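Rbstp0775 protein (Geobacillus stearothermophilus, PDB 1RZ3) is of uncharacterised function but probably acts as an ATP-dependent kinase of the phosphoribulokinase/uridine kinase family, and binds calcium in the crystal. Local coordinates at residues Ala20-Leu25 / Asp126-Glu131; Ser52-His57 / Val120-Ser125. All coordinates share one frame; numbering follows the deposited sequence.

Contact 1. Residues Ala20-Leu25 / Asp126-Glu131; sequences AGRLVL and DMIMIE
The amide N of L25 donates to the carbonyl O of I128 at 2.8 Å. The bond is almost straight, at 174°, and runs nearly along the C=O axis. The N of I128 in turn donates to L23 O, also at 2.8 Å. L23 N to D126 O and I130 N to L25 O complete the parallel pairing. V24 CA adds a CA-H...O contact to I128 O.

Side chains alternate between the two faces. L23, L25, M127 and M129 share one face. M127 and M129 are selenomethionines. The M127 chain is extended beyond CG and lies beside L23, pointing the same way, with its CE 3.9 Å from L23 CD2. L25 uses one branch for two partners. Its CD1 sits 3.8 Å from M127 SE and 3.8 Å from M129 CE. M129 bends at its last torsion (chi3 -73°), which places CE at that methyl. I14 of helix 3-15 packs on L25 and M127. On the other face, V24 packs loosely on I128 and I130.

R22 hydrogen-bonds to the backbone O of L97, S100 and S123. Strand 23-29 is the middle strand of the five-stranded parallel sheet, and 127-132 lies between it and edge strand 53-57, the order 2-3-1-4-5 known from P-loop kinases.

Contact 2. Residues Ser52-His57 / Val120-Ser125; sequences SVCVFH and VYLSDS. With CA (calcium ion), chain C.
C54 SG meets two side chains, V120 CG1 at 3.3 Å and L122 CD2 at 3.5 Å. SG is anti to the backbone N (chi1 179°), and this brings it up to V120, at the end of strand 114-121, and L122, in the loop after it. The F56 ring reaches the same two residues. F56 and V120 approach tip to tip, with CZ 3.6 Å from V120 CG1. L122 crosses the F56 side chain at about a right angle. Its CD2 lies at the ring edge, in plane, 3.8 Å from CE2. An alanine at F56 would remove the ring, and would probably open a gap beside V120 CG1 and L122 CD2, which lose their packing partner.

S125 turns its hydroxyl back onto its own loop. OG lies beside its own backbone N (chi1 -61°) and donates to L122 O at 2.6 Å. S125 N donates to the same oxygen, so two bonds grip it. S125 OG also packs 3.6 Å from C54 CB.

At the outer end, D124 OD1 binds the calcium ion at 2.3 Å. Two waters and one atom from outside the two segments also bind the ion. One of the waters is hydrogen-bonded to S52 OG at 2.7 Å, which links the residue just before strand 53-57 to the metal site.

Strand 53-57 is the edge of the parallel sheet and pairs with strand 127-132. V53 and V55 pack on helix 35-48, while F56 touches L103 and L105 of strand 102-109.

Contact 1 is a buried strand pair. Contact 2 is partly buried and reaches the surface at the calcium ion. Both reach the same parallel sheet: contact 1 pairs two of its strands, contact 2 packs against its edge strand. In contact 1 the main chains pair directly, and apolar side chains line both faces. In contact 2 side chains join the sheet edge to the end of strand 114-121 and the loop after it, and water and metal take over at the exposed end. The two are continuous. M129 N and C54 O are 2.7 Å apart, a probable hydrogen bond, and I128 CD1 packs on C54 CB. E131 OE2 probably bonds to H57 ND1, tying the far strand ends together.

Contact 1. Residues Ala20-Leu25 / Asp126-Glu131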
loop_
_atom_site.group_PDB
_atom_site.type_symbol
_atom_site.label_atom_id
_atom_site.label_comp_id
_atom_site.label_asym_id
_atom_site.label_seq_id
_atom_site.Cartn_x
_atom_site.Cartn_y
_atom_site.Cartn_z
ATOM N N ALA A 20 -13.591 14.110 6.782
ATOM C CA ALA A 20 -13.812 15.408 6.158
ATOM C C ALA A 20 -13.579 15.138 4.679
ATOM O O ALA A 20 -12.496 15.392 4.145
ATOM C CB ALA A 20 -12.810 16.430 6.679
ATOM N N GLY A 21 -14.606 14.609 4.024
ATOM C CA GLY A 21 -14.476 14.267 2.621
ATOM C C GLY A 21 -14.032 12.817 2.569
ATOM O O GLY A 21 -14.360 12.045 3.467
ATOM N N ARG A 22 -13.285 12.439 1.539
ATOM C CA ARG A 22 -12.823 11.063 1.417
ATOM C C ARG A 22 -11.794 10.769 2.501
ATOM O O ARG A 22 -10.958 11.617 2.823
ATOM C CB ARG A 22 -12.169 10.830 0.050
ATOM C CG ARG A 22 -13.085 10.990 -1.142
ATOM C CD ARG A 22 -12.297 10.879 -2.432
ATOM N NE ARG A 22 -13.133 11.101 -3.609
ATOM C CZ ARG A 22 -12.655 11.409 -4.809
ATOM N NH1 ARG A 22 -11.347 11.530 -4.989
ATOM N NH2 ARG A 22 -13.483 11.614 -5.828
ATOM N N LEU A 23 -11.864 9.574 3.069
ATOM C CA LEU A 23 -10.907 9.166 4.088
ATOM C C LEU A 23 -9.913 8.229 3.400
ATOM O O LEU A 23 -10.307 7.212 2.829
ATOM C CB LEU A 23 -11.620 8.437 5.227
ATOM C CG LEU A 23 -10.769 8.042 6.439
ATOM C CD1 LEU A 23 -10.195 9.294 7.100
ATOM C CD2 LEU A 23 -11.625 7.269 7.424
ATOM N N VAL A 24 -8.632 8.580 3.434
ATOM C CA VAL A 24 -7.604 7.759 2.807
ATOM C C VAL A 24 -6.904 6.880 3.846
ATOM O O VAL A 24 -6.262 7.381 4.769
ATOM C CB VAL A 24 -6.576 8.648 2.069
ATOM C CG1 VAL A 24 -5.517 7.793 1.401
ATOM C CG2 VAL A 24 -7.301 9.510 1.034
ATOM N N LEU A 25 -7.042 5.569 3.678
ATOM C CA LEU A 25 -6.473 4.592 4.601
ATOM C C LEU A 25 -5.302 3.865 3.965
ATOM O O LEU A 25 -5.277 3.637 2.759
ATOM C CB LEU A 25 -7.528 3.554 4.977
ATOM C CG LEU A 25 -8.939 4.061 5.272
ATOM C CD1 LEU A 25 -9.914 2.882 5.287
ATOM C CD2 LEU A 25 -8.946 4.799 6.601
ATOM N N ASP A 126 -16.410 6.803 -0.113
ATOM C CA ASP A 126 -16.360 7.370 1.232
ATOM C C ASP A 126 -14.927 7.222 1.736
ATOM O O ASP A 126 -14.410 8.078 2.465
ATOM C CB ASP A 126 -17.296 6.620 2.176
ATOM C CG ASP A 126 -18.749 6.758 1.783
ATOM O OD1 ASP A 126 -19.228 7.907 1.676
ATOM O OD2 ASP A 126 -19.408 5.718 1.585
HETATM N N MSE A 127 -14.290 6.125 1.335
HETATM C CA MSE A 127 -12.922 5.844 1.746
HETATM C C MSE A 127 -12.117 5.240 0.610
HETATM O O MSE A 127 -12.655 4.533 -0.240
HETATM C CB MSE A 127 -12.902 4.851 2.915
HETATM C CG MSE A 127 -13.810 5.199 4.079
HETATM SE SE MSE A 127 -13.523 4.014 5.610
HETATM C CE MSE A 127 -14.667 4.915 6.889
ATOM N N ILE A 128 -10.819 5.522 0.611
ATOM C CA ILE A 128 -9.906 4.986 -0.383
ATOM C C ILE A 128 -8.920 4.163 0.430
ATOM O O ILE A 128 -8.322 4.670 1.382
ATOM C CB ILE A 128 -9.117 6.101 -1.114
ATOM C CG1 ILE A 128 -10.085 7.096 -1.766
ATOM C CG2 ILE A 128 -8.174 5.471 -2.150
ATOM C CD1 ILE A 128 -11.073 6.462 -2.707
HETATM N N MSE A 129 -8.755 2.896 0.075
HETATM C CA MSE A 129 -7.831 2.045 0.809
HETATM C C MSE A 129 -6.665 1.620 -0.068
HETATM O O MSE A 129 -6.855 1.106 -1.169
HETATM C CB MSE A 129 -8.548 0.811 1.343
HETATM C CG MSE A 129 -7.683 -0.009 2.275
HETATM SE SE MSE A 129 -8.622 -1.551 2.893
HETATM C CE MSE A 129 -9.837 -0.692 4.127
ATOM N N ILE A 130 -5.458 1.845 0.434
ATOM C CA ILE A 130 -4.238 1.510 -0.286
ATOM C C ILE A 130 -3.393 0.555 0.551
ATOM O O ILE A 130 -3.112 0.832 1.717
ATOM C CB ILE A 130 -3.420 2.792 -0.576
ATOM C CG1 ILE A 130 -4.291 3.784 -1.356
ATOM C CG2 ILE A 130 -2.151 2.449 -1.349
ATOM C CD1 ILE A 130 -3.651 5.132 -1.582
ATOM N N GLU A 131 -3.004 -0.575 -0.038
ATOM C CA GLU A 131 -2.175 -1.543 0.670
ATOM C C GLU A 131 -0.911 -1.812 -0.130
ATOM O O GLU A 131 -0.946 -1.866 -1.359
ATOM C CB GLU A 131 -2.943 -2.856 0.901
ATOM C CG GLU A 131 -3.341 -3.619 -0.359
ATOM C CD GLU A 131 -2.290 -4.623 -0.813
ATOM O OE1 GLU A 131 -1.213 -4.704 -0.181
ATOM O OE2 GLU A 131 -2.548 -5.335 -1.808
#

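Contact 2. Residues Ser52-His57 / Val120-Ser125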
loop_
_atom_site.group_PDB
_atom_site.type_symbol
_atom_site.label_atom_id
_atom_site.label_comp_id
_atom_site.label_asym_id
_atom_site.label_seq_id
_atom_site.Cartn_x
_atom_site.Cartn_y
_atom_site.Cartn_z
ATOM N N SER A 52 -18.724 3.050 0.987
ATOM C CA SER A 52 -18.236 2.810 -0.369
ATOM C C SER A 52 -16.717 2.930 -0.292
ATOM O O SER A 52 -16.196 3.992 0.048
ATOM C CB SER A 52 -18.784 3.847 -1.348
ATOM O OG SER A 52 -20.161 3.631 -1.600
ATOM N N VAL A 53 -16.025 1.841 -0.612
ATOM C CA VAL A 53 -14.564 1.800 -0.547
ATOM C C VAL A 53 -13.906 1.455 -1.885
ATOM O O VAL A 53 -14.305 0.498 -2.553
ATOM C CB VAL A 53 -14.093 0.747 0.492
ATOM C CG1 VAL A 53 -12.569 0.783 0.631
ATOM C CG2 VAL A 53 -14.767 0.993 1.835
ATOM N N CYS A 54 -12.899 2.243 -2.259
ATOM C CA CYS A 54 -12.130 2.032 -3.489
ATOM C C CYS A 54 -10.774 1.500 -3.003
ATOM O O CYS A 54 -10.170 2.075 -2.097
ATOM C CB CYS A 54 -11.953 3.361 -4.238
ATOM S SG CYS A 54 -10.993 3.252 -5.768
ATOM N N VAL A 55 -10.297 0.410 -3.597
ATOM C CA VAL A 55 -9.039 -0.194 -3.159
ATOM C C VAL A 55 -7.930 -0.188 -4.211
ATOM O O VAL A 55 -8.177 -0.462 -5.385
ATOM C CB VAL A 55 -9.264 -1.666 -2.729
ATOM C CG1 VAL A 55 -7.980 -2.241 -2.148
ATOM C CG2 VAL A 55 -10.412 -1.759 -1.721
ATOM N N PHE A 56 -6.711 0.125 -3.773
ATOM C CA PHE A 56 -5.531 0.138 -4.641
ATOM C C PHE A 56 -4.524 -0.830 -4.033
ATOM O O PHE A 56 -4.423 -0.936 -2.809
ATOM C CB PHE A 56 -4.906 1.538 -4.704
ATOM C CG PHE A 56 -5.678 2.513 -5.543
ATOM C CD1 PHE A 56 -5.509 2.548 -6.922
ATOM C CD2 PHE A 56 -6.586 3.386 -4.955
ATOM C CE1 PHE A 56 -6.238 3.447 -7.709
ATOM C CE2 PHE A 56 -7.317 4.285 -5.729
ATOM C CZ PHE A 56 -7.143 4.316 -7.107
ATOM N N HIS A 57 -3.786 -1.535 -4.888
ATOM C CA HIS A 57 -2.784 -2.499 -4.444
ATOM C C HIS A 57 -1.472 -2.045 -5.078
ATOM O O HIS A 57 -1.316 -2.118 -6.295
ATOM C CB HIS A 57 -3.158 -3.899 -4.940
ATOM C CG HIS A 57 -4.492 -4.377 -4.454
ATOM N ND1 HIS A 57 -4.672 -4.943 -3.210
ATOM C CD2 HIS A 57 -5.713 -4.361 -5.040
ATOM C CE1 HIS A 57 -5.947 -5.255 -3.051
ATOM N NE2 HIS A 57 -6.599 -4.912 -4.146
ATOM N N VAL A 120 -9.700 3.577 -12.703
ATOM C CA VAL A 120 -10.321 3.349 -11.410
ATOM C C VAL A 120 -11.118 4.604 -11.070
ATOM O O VAL A 120 -10.589 5.713 -11.107
ATOM C CB VAL A 120 -9.276 3.096 -10.291
ATOM C CG1 VAL A 120 -9.984 2.952 -8.943
ATOM C CG2 VAL A 120 -8.491 1.832 -10.591
ATOM N N TYR A 121 -12.395 4.433 -10.759
ATOM C CA TYR A 121 -13.241 5.572 -10.419
ATOM C C TYR A 121 -13.280 5.807 -8.916
ATOM O O TYR A 121 -13.573 4.891 -8.144
ATOM C CB TYR A 121 -14.658 5.340 -10.949
ATOM C CG TYR A 121 -14.731 5.420 -12.452
ATOM C CD1 TYR A 121 -14.952 6.639 -13.093
ATOM C CD2 TYR A 121 -14.521 4.285 -13.238
ATOM C CE1 TYR A 121 -14.961 6.732 -14.482
ATOM C CE2 TYR A 121 -14.527 4.364 -14.627
ATOM C CZ TYR A 121 -14.746 5.593 -15.243
ATOM O OH TYR A 121 -14.747 5.682 -16.618
ATOM N N LEU A 122 -12.970 7.036 -8.513
ATOM C CA LEU A 122 -12.979 7.423 -7.109
ATOM C C LEU A 122 -14.332 8.034 -6.779
ATOM O O LEU A 122 -14.882 7.818 -5.698
ATOM C CB LEU A 122 -11.869 8.443 -6.841
ATOM C CG LEU A 122 -10.457 7.941 -7.163
ATOM C CD1 LEU A 122 -9.427 8.986 -6.749
ATOM C CD2 LEU A 122 -10.212 6.634 -6.428
ATOM N N SER A 123 -14.847 8.803 -7.736
ATOM C CA SER A 123 -16.139 9.476 -7.646
ATOM C C SER A 123 -16.678 9.721 -6.242
ATOM O O SER A 123 -16.137 10.547 -5.510
ATOM C CB SER A 123 -17.174 8.709 -8.472
ATOM O OG SER A 123 -16.703 8.503 -9.793
ATOM N N ASP A 124 -17.738 9.014 -5.852
ATOM C CA ASP A 124 -18.310 9.242 -4.531
ATOM C C ASP A 124 -17.873 8.260 -3.445
ATOM O O ASP A 124 -18.634 7.959 -2.521
ATOM C CB ASP A 124 -19.848 9.302 -4.619
ATOM C CG ASP A 124 -20.475 7.954 -4.916
ATOM O OD1 ASP A 124 -19.832 7.135 -5.600
ATOM O OD2 ASP A 124 -21.620 7.722 -4.479
ATOM N N SER A 125 -16.640 7.771 -3.543
ATOM C CA SER A 125 -16.126 6.842 -2.533
ATOM C C SER A 125 -16.109 7.543 -1.175
ATOM O O SER A 125 -15.829 8.739 -1.092
ATOM C CB SER A 125 -14.688 6.415 -2.860
ATOM O OG SER A 125 -14.592 5.748 -4.104
HETATM CA CA CA C . -20.163 4.999 -6.449
HETATM O O HOH W 1 -20.559 4.846 -3.930
HETATM O O HOH W 2 -21.959 4.606 -7.965
#